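Local coordinates for protein 3-dehydroquinate dehydratase (Aquifex aeolicus, PDB 2EGZ) that catalyses the cis-dehydration of 3-dehydroquinate to 3-dehydroshikimate through a Schiff-base intermediate, the third step of the chorismate pathway, and works as a homodimer, at residues E119-N124 with V153-C158; C158-V163 with K167-M172. All blocks are in the same frame, centred on the assembly; numbering follows the deposited sequence.

Contacts 1 and 2 follow one another along the chain and share C158: helix 150-160 meets the loop 119-124 in contact 1, while residues 158-163 meet strand 168-172 in contact 2. Their centres lie about 8 Å apart, and they touch where L156 CD2 packs 3.2 Å from S171 OG and where N124 OD1 lies 3.4 Å from I159 CG1. Neither contact contains an annotated catalytic or substrate-binding residue, but each lies near one. In contact 1 the side chain of P122 is about 9 Å from that of H116, the proton donor/acceptor; in contact 2 the side chain of K167 is about 7 Å from that of K142, the Schiff-base lysine.

Contact 1. Residues E119-N124 with V153-C158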
loop_
_atom_site.group_PDB
_atom_site.type_symbol
_atom_site.label_atom_id
_atom_site.label_comp_id
_atom_site.label_asym_id
_atom_site.label_seq_id
_atom_site.Cartn_x
_atom_site.Cartn_y
_atom_site.Cartn_z
ATOM N N GLU B 119 -0.709 -12.228 3.360
ATOM C CA GLU B 119 -1.776 -12.758 4.200
ATOM C C GLU B 119 -2.838 -13.601 3.506
ATOM O O GLU B 119 -3.313 -14.593 4.069
ATOM C CB GLU B 119 -2.480 -11.611 4.930
ATOM C CG GLU B 119 -1.702 -11.028 6.095
ATOM C CD GLU B 119 -2.444 -9.886 6.769
ATOM O OE1 GLU B 119 -3.674 -10.007 6.968
ATOM O OE2 GLU B 119 -1.795 -8.873 7.112
ATOM N N LEU B 120 -3.215 -13.217 2.291
ATOM C CA LEU B 120 -4.275 -13.929 1.586
ATOM C C LEU B 120 -4.275 -13.668 0.088
ATOM O O LEU B 120 -3.518 -12.843 -0.411
ATOM C CB LEU B 120 -5.629 -13.489 2.161
ATOM C CG LEU B 120 -5.833 -11.962 2.214
ATOM C CD1 LEU B 120 -6.264 -11.430 0.851
ATOM C CD2 LEU B 120 -6.895 -11.610 3.250
ATOM N N THR B 121 -5.140 -14.385 -0.621
ATOM C CA THR B 121 -5.292 -14.207 -2.058
ATOM C C THR B 121 -6.501 -13.288 -2.182
ATOM O O THR B 121 -7.633 -13.687 -1.899
ATOM C CB THR B 121 -5.571 -15.546 -2.759
ATOM O OG1 THR B 121 -4.466 -16.430 -2.528
ATOM C CG2 THR B 121 -5.755 -15.341 -4.264
ATOM N N PRO B 122 -6.277 -12.037 -2.607
ATOM C CA PRO B 122 -7.365 -11.065 -2.748
ATOM C C PRO B 122 -8.450 -11.434 -3.749
ATOM O O PRO B 122 -8.260 -12.311 -4.599
ATOM C CB PRO B 122 -6.627 -9.779 -3.116
ATOM C CG PRO B 122 -5.448 -10.283 -3.899
ATOM C CD PRO B 122 -4.999 -11.480 -3.092
ATOM N N PRO B 123 -9.619 -10.779 -3.642
ATOM C CA PRO B 123 -10.765 -11.009 -4.526
ATOM C C PRO B 123 -10.361 -10.888 -5.988
ATOM O O PRO B 123 -9.380 -10.225 -6.316
ATOM C CB PRO B 123 -11.743 -9.918 -4.103
ATOM C CG PRO B 123 -11.485 -9.816 -2.639
ATOM C CD PRO B 123 -9.974 -9.818 -2.580
ATOM N N ASN B 124 -11.131 -11.517 -6.867
ATOM C CA ASN B 124 -10.816 -11.496 -8.286
ATOM C C ASN B 124 -10.617 -10.123 -8.901
ATOM O O ASN B 124 -9.695 -9.945 -9.691
ATOM C CB ASN B 124 -11.877 -12.261 -9.077
ATOM C CG ASN B 124 -11.988 -13.706 -8.640
ATOM O OD1 ASN B 124 -11.059 -14.258 -8.045
ATOM N ND2 ASN B 124 -13.117 -14.332 -8.943
ATOM N N VAL B 153 -5.332 -21.195 -5.030
ATOM C CA VAL B 153 -4.325 -21.402 -6.069
ATOM C C VAL B 153 -5.021 -21.482 -7.418
ATOM O O VAL B 153 -4.668 -20.771 -8.353
ATOM C CB VAL B 153 -3.544 -22.712 -5.838
ATOM C CG1 VAL B 153 -2.441 -22.857 -6.885
ATOM C CG2 VAL B 153 -2.960 -22.723 -4.435
ATOM N N ALA B 154 -6.026 -22.346 -7.504
ATOM C CA ALA B 154 -6.779 -22.515 -8.736
ATOM C C ALA B 154 -7.354 -21.174 -9.190
ATOM O O ALA B 154 -7.305 -20.836 -10.374
ATOM C CB ALA B 154 -7.904 -23.532 -8.513
ATOM N N ARG B 155 -7.884 -20.409 -8.238
ATOM C CA ARG B 155 -8.491 -19.113 -8.533
ATOM C C ARG B 155 -7.489 -18.115 -9.108
ATOM O O ARG B 155 -7.755 -17.478 -10.128
ATOM C CB ARG B 155 -9.146 -18.550 -7.263
ATOM C CG ARG B 155 -10.055 -17.348 -7.494
ATOM C CD ARG B 155 -11.005 -17.158 -6.311
ATOM N NE ARG B 155 -10.298 -16.915 -5.054
ATOM C CZ ARG B 155 -9.728 -15.760 -4.721
ATOM N NH1 ARG B 155 -9.106 -15.638 -3.554
ATOM N NH2 ARG B 155 -9.776 -14.725 -5.551
ATOM N N LEU B 156 -6.336 -17.976 -8.462
ATOM C CA LEU B 156 -5.318 -17.051 -8.952
ATOM C C LEU B 156 -4.929 -17.398 -10.385
ATOM O O LEU B 156 -4.850 -16.523 -11.251
ATOM C CB LEU B 156 -4.059 -17.106 -8.075
ATOM C CG LEU B 156 -2.858 -16.314 -8.623
ATOM C CD1 LEU B 156 -3.203 -14.827 -8.651
ATOM C CD2 LEU B 156 -1.616 -16.562 -7.767
ATOM N N LEU B 157 -4.689 -18.679 -10.636
ATOM C CA LEU B 157 -4.279 -19.116 -11.969
ATOM C C LEU B 157 -5.360 -18.917 -13.020
ATOM O O LEU B 157 -5.090 -18.418 -14.116
ATOM C CB LEU B 157 -3.850 -20.585 -11.927
ATOM C CG LEU B 157 -2.624 -20.860 -11.050
ATOM C CD1 LEU B 157 -2.435 -22.355 -10.860
ATOM C CD2 LEU B 157 -1.388 -20.242 -11.693
ATOM N N CYS B 158 -6.587 -19.292 -12.687
ATOM C CA CYS B 158 -7.689 -19.154 -13.629
ATOM C C CYS B 158 -8.098 -17.716 -13.923
ATOM O O CYS B 158 -8.382 -17.367 -15.072
ATOM C CB CYS B 158 -8.893 -19.943 -13.130
ATOM S SG CYS B 158 -8.563 -21.709 -13.132
#
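R155 sends CG anti to its own backbone nitrogen (chi1 -168°) and the chain bends at chi3, which carries the guanidinium from helix 150-160 across to T121, P122 and N124. Three oxygens line its edge, each close to the guanidinium plane. NH1 of R155 donates to T121 O at 3.0 Å, approaching from above the carbonyl plane. NH2 of R155 is shared: a nearly straight bond (170°) runs to P122 O at 3.0 Å, and a second reaches N124 OD1 at 2.8 Å. The N124 amide is turned 38° from the guanidinium, and its OD1 also touches the methylenes of R155, 3.3 Å from CG, as the two chains cross at a slant. T121 slides past the arginine in the opposite sense, its CG2 3.4 Å from R155 NH1, while its OG1 bonds K146 O. A weak, long ion pair with D152 gives NH1 of R155 a charged partner on its own helix. With an alanine here, the carbonyls of T121 and P122 and OD1 of N124 would probably lose the guanidinium that gathers them, leaving a gap between loop and helix. P122 and P123 meanwhile pack against S35 of the second subunit. P123 is the N-cap of helix 124-136; through its three bonds R155 ties the loop after strand 110-117, and the start of that helix, to helix 150-160 of the next beta-alpha unit, at the C-terminal end of the TIM barrel strands.

Contact 2. Residues C158-V163 with K167-M172; sequences CISRQV and KILISM
S160 and L169 form the closest backbone approach, with 8.2 Å between their CA atoms, where the last part of helix 150-160 and the type I turn S160-V163 face strand 168-172. K167, just before the strand, bends at chi3 (69°) and chi4 (79°), and the two bends bring its ammonium to the carbonyls of the turn. NZ of K167 donates to V163 O at 2.8 Å, tilted only 15° from the carbonyl plane, and makes a weak bond to S160 O at 3.4 Å. The carbonyl of G165, in the short connection, is a further acceptor for NZ, so this lysine ties together backbone oxygens from several points of the turn and loop. A water adds a bridge: it accepts from K167 NZ at 3.0 Å and donates to S160 OG at 2.7 Å. S160 OG also bonds L157 O, one turn back in the helix. Beside these polar links, S160 lies over the end of L169, whose CD1 comes within 3.5 Å of S160 CB, tighter than usual for two carbons. The lysine's methylene CD flanks the same serine, 3.9 Å from its CB. V163 and K167 both touch Y135 of helix 124-136. The arrangement closes a beta-alpha-beta crossover, with helix 150-160 linking parallel strands 140-146 and 168-172, the repeating unit of a TIM barrel.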
loop_
_atom_site.group_PDB
_atom_site.type_symbol
_atom_site.label_atom_id
_atom_site.label_comp_id
_atom_site.label_asym_id
_atom_site.label_seq_id
_atom_site.Cartn_x
_atom_site.Cartn_y
_atom_site.Cartn_z
ATOM N N CYS B 158 -6.587 -19.292 -12.687
ATOM C CA CYS B 158 -7.689 -19.154 -13.629
ATOM C C CYS B 158 -8.098 -17.716 -13.923
ATOM O O CYS B 158 -8.382 -17.367 -15.072
ATOM C CB CYS B 158 -8.893 -19.943 -13.130
ATOM S SG CYS B 158 -8.563 -21.709 -13.132
ATOM N N ILE B 159 -8.133 -16.882 -12.891
ATOM C CA ILE B 159 -8.524 -15.493 -13.078
ATOM C C ILE B 159 -7.475 -14.725 -13.880
ATOM O O ILE B 159 -7.803 -13.796 -14.624
ATOM C CB ILE B 159 -8.750 -14.808 -11.714
ATOM C CG1 ILE B 159 -9.942 -15.457 -11.007
ATOM C CG2 ILE B 159 -8.983 -13.313 -11.896
ATOM C CD1 ILE B 159 -11.252 -15.343 -11.752
ATOM N N SER B 160 -6.215 -15.126 -13.754
ATOM C CA SER B 160 -5.148 -14.447 -14.475
ATOM C C SER B 160 -5.321 -14.536 -15.989
ATOM O O SER B 160 -4.833 -13.675 -16.718
ATOM C CB SER B 160 -3.782 -15.019 -14.077
ATOM O OG SER B 160 -3.542 -16.258 -14.719
ATOM N N ARG B 161 -6.020 -15.565 -16.466
ATOM C CA ARG B 161 -6.236 -15.737 -17.904
ATOM C C ARG B 161 -7.193 -14.698 -18.485
ATOM O O ARG B 161 -7.245 -14.501 -19.702
ATOM C CB ARG B 161 -6.779 -17.138 -18.203
ATOM C CG ARG B 161 -5.850 -18.262 -17.775
ATOM C CD ARG B 161 -6.466 -19.634 -18.019
ATOM N NE ARG B 161 -6.630 -19.937 -19.437
ATOM C CZ ARG B 161 -7.802 -20.137 -20.029
ATOM N NH1 ARG B 161 -8.924 -20.064 -19.323
ATOM N NH2 ARG B 161 -7.852 -20.414 -21.326
ATOM N N GLN B 162 -7.944 -14.029 -17.615
ATOM C CA GLN B 162 -8.905 -13.020 -18.053
ATOM C C GLN B 162 -8.231 -11.707 -18.462
ATOM O O GLN B 162 -8.871 -10.797 -19.004
ATOM C CB GLN B 162 -9.936 -12.806 -16.947
ATOM C CG GLN B 162 -10.528 -14.137 -16.487
ATOM C CD GLN B 162 -11.624 -13.994 -15.458
ATOM O OE1 GLN B 162 -11.640 -13.047 -14.675
ATOM N NE2 GLN B 162 -12.539 -14.957 -15.438
ATOM N N VAL B 163 -6.934 -11.613 -18.193
ATOM C CA VAL B 163 -6.155 -10.442 -18.572
ATOM C C VAL B 163 -4.961 -11.007 -19.336
ATOM O O VAL B 163 -3.963 -11.424 -18.745
ATOM C CB VAL B 163 -5.658 -9.642 -17.348
ATOM C CG1 VAL B 163 -5.011 -8.334 -17.813
ATOM C CG2 VAL B 163 -6.816 -9.359 -16.405
ATOM N N LYS B 167 3.001 -12.713 -17.727
ATOM C CA LYS B 167 2.942 -12.213 -16.366
ATOM C C LYS B 167 3.744 -13.156 -15.493
ATOM O O LYS B 167 4.369 -14.089 -15.996
ATOM C CB LYS B 167 1.482 -12.197 -15.906
ATOM C CG LYS B 167 0.746 -13.521 -16.183
ATOM C CD LYS B 167 -0.749 -13.427 -15.867
ATOM C CE LYS B 167 -1.512 -12.514 -16.821
ATOM N NZ LYS B 167 -1.822 -13.157 -18.141
ATOM N N ILE B 168 3.726 -12.905 -14.190
ATOM C CA ILE B 168 4.425 -13.745 -13.220
ATOM C C ILE B 168 3.416 -14.011 -12.117
ATOM O O ILE B 168 2.937 -13.081 -11.463
ATOM C CB ILE B 168 5.661 -13.027 -12.642
ATOM C CG1 ILE B 168 6.680 -12.788 -13.762
ATOM C CG2 ILE B 168 6.270 -13.858 -11.508
ATOM C CD1 ILE B 168 7.788 -11.798 -13.387
ATOM N N LEU B 169 3.082 -15.282 -11.923
ATOM C CA LEU B 169 2.098 -15.665 -10.921
ATOM C C LEU B 169 2.690 -16.564 -9.862
ATOM O O LEU B 169 3.311 -17.577 -10.181
ATOM C CB LEU B 169 0.942 -16.394 -11.598
ATOM C CG LEU B 169 0.282 -15.603 -12.724
ATOM C CD1 LEU B 169 -0.714 -16.489 -13.448
ATOM C CD2 LEU B 169 -0.395 -14.369 -12.141
ATOM N N ILE B 170 2.481 -16.206 -8.601
ATOM C CA ILE B 170 3.006 -17.009 -7.509
ATOM C C ILE B 170 2.026 -17.108 -6.353
ATOM O O ILE B 170 1.604 -16.088 -5.806
ATOM C CB ILE B 170 4.314 -16.410 -6.946
ATOM C CG1 ILE B 170 5.349 -16.266 -8.062
ATOM C CG2 ILE B 170 4.866 -17.304 -5.844
ATOM C CD1 ILE B 170 6.529 -15.419 -7.683
ATOM N N SER B 171 1.645 -18.333 -6.006
ATOM C CA SER B 171 0.779 -18.553 -4.852
ATOM C C SER B 171 1.775 -18.990 -3.785
ATOM O O SER B 171 2.339 -20.083 -3.871
ATOM C CB SER B 171 -0.232 -19.676 -5.106
ATOM O OG SER B 171 -1.232 -19.265 -6.016
ATOM N N MET B 172 2.014 -18.126 -2.800
ATOM C CA MET B 172 2.961 -18.429 -1.733
ATOM C C MET B 172 2.349 -19.359 -0.689
ATOM O O MET B 172 1.125 -19.497 -0.602
ATOM C CB MET B 172 3.439 -17.131 -1.065
ATOM C CG MET B 172 4.157 -16.154 -2.008
ATOM S SD MET B 172 4.802 -14.633 -1.218
ATOM C CE MET B 172 3.254 -13.797 -0.790
HETATM O O HOH W 1 -2.848 -15.847 -17.245
#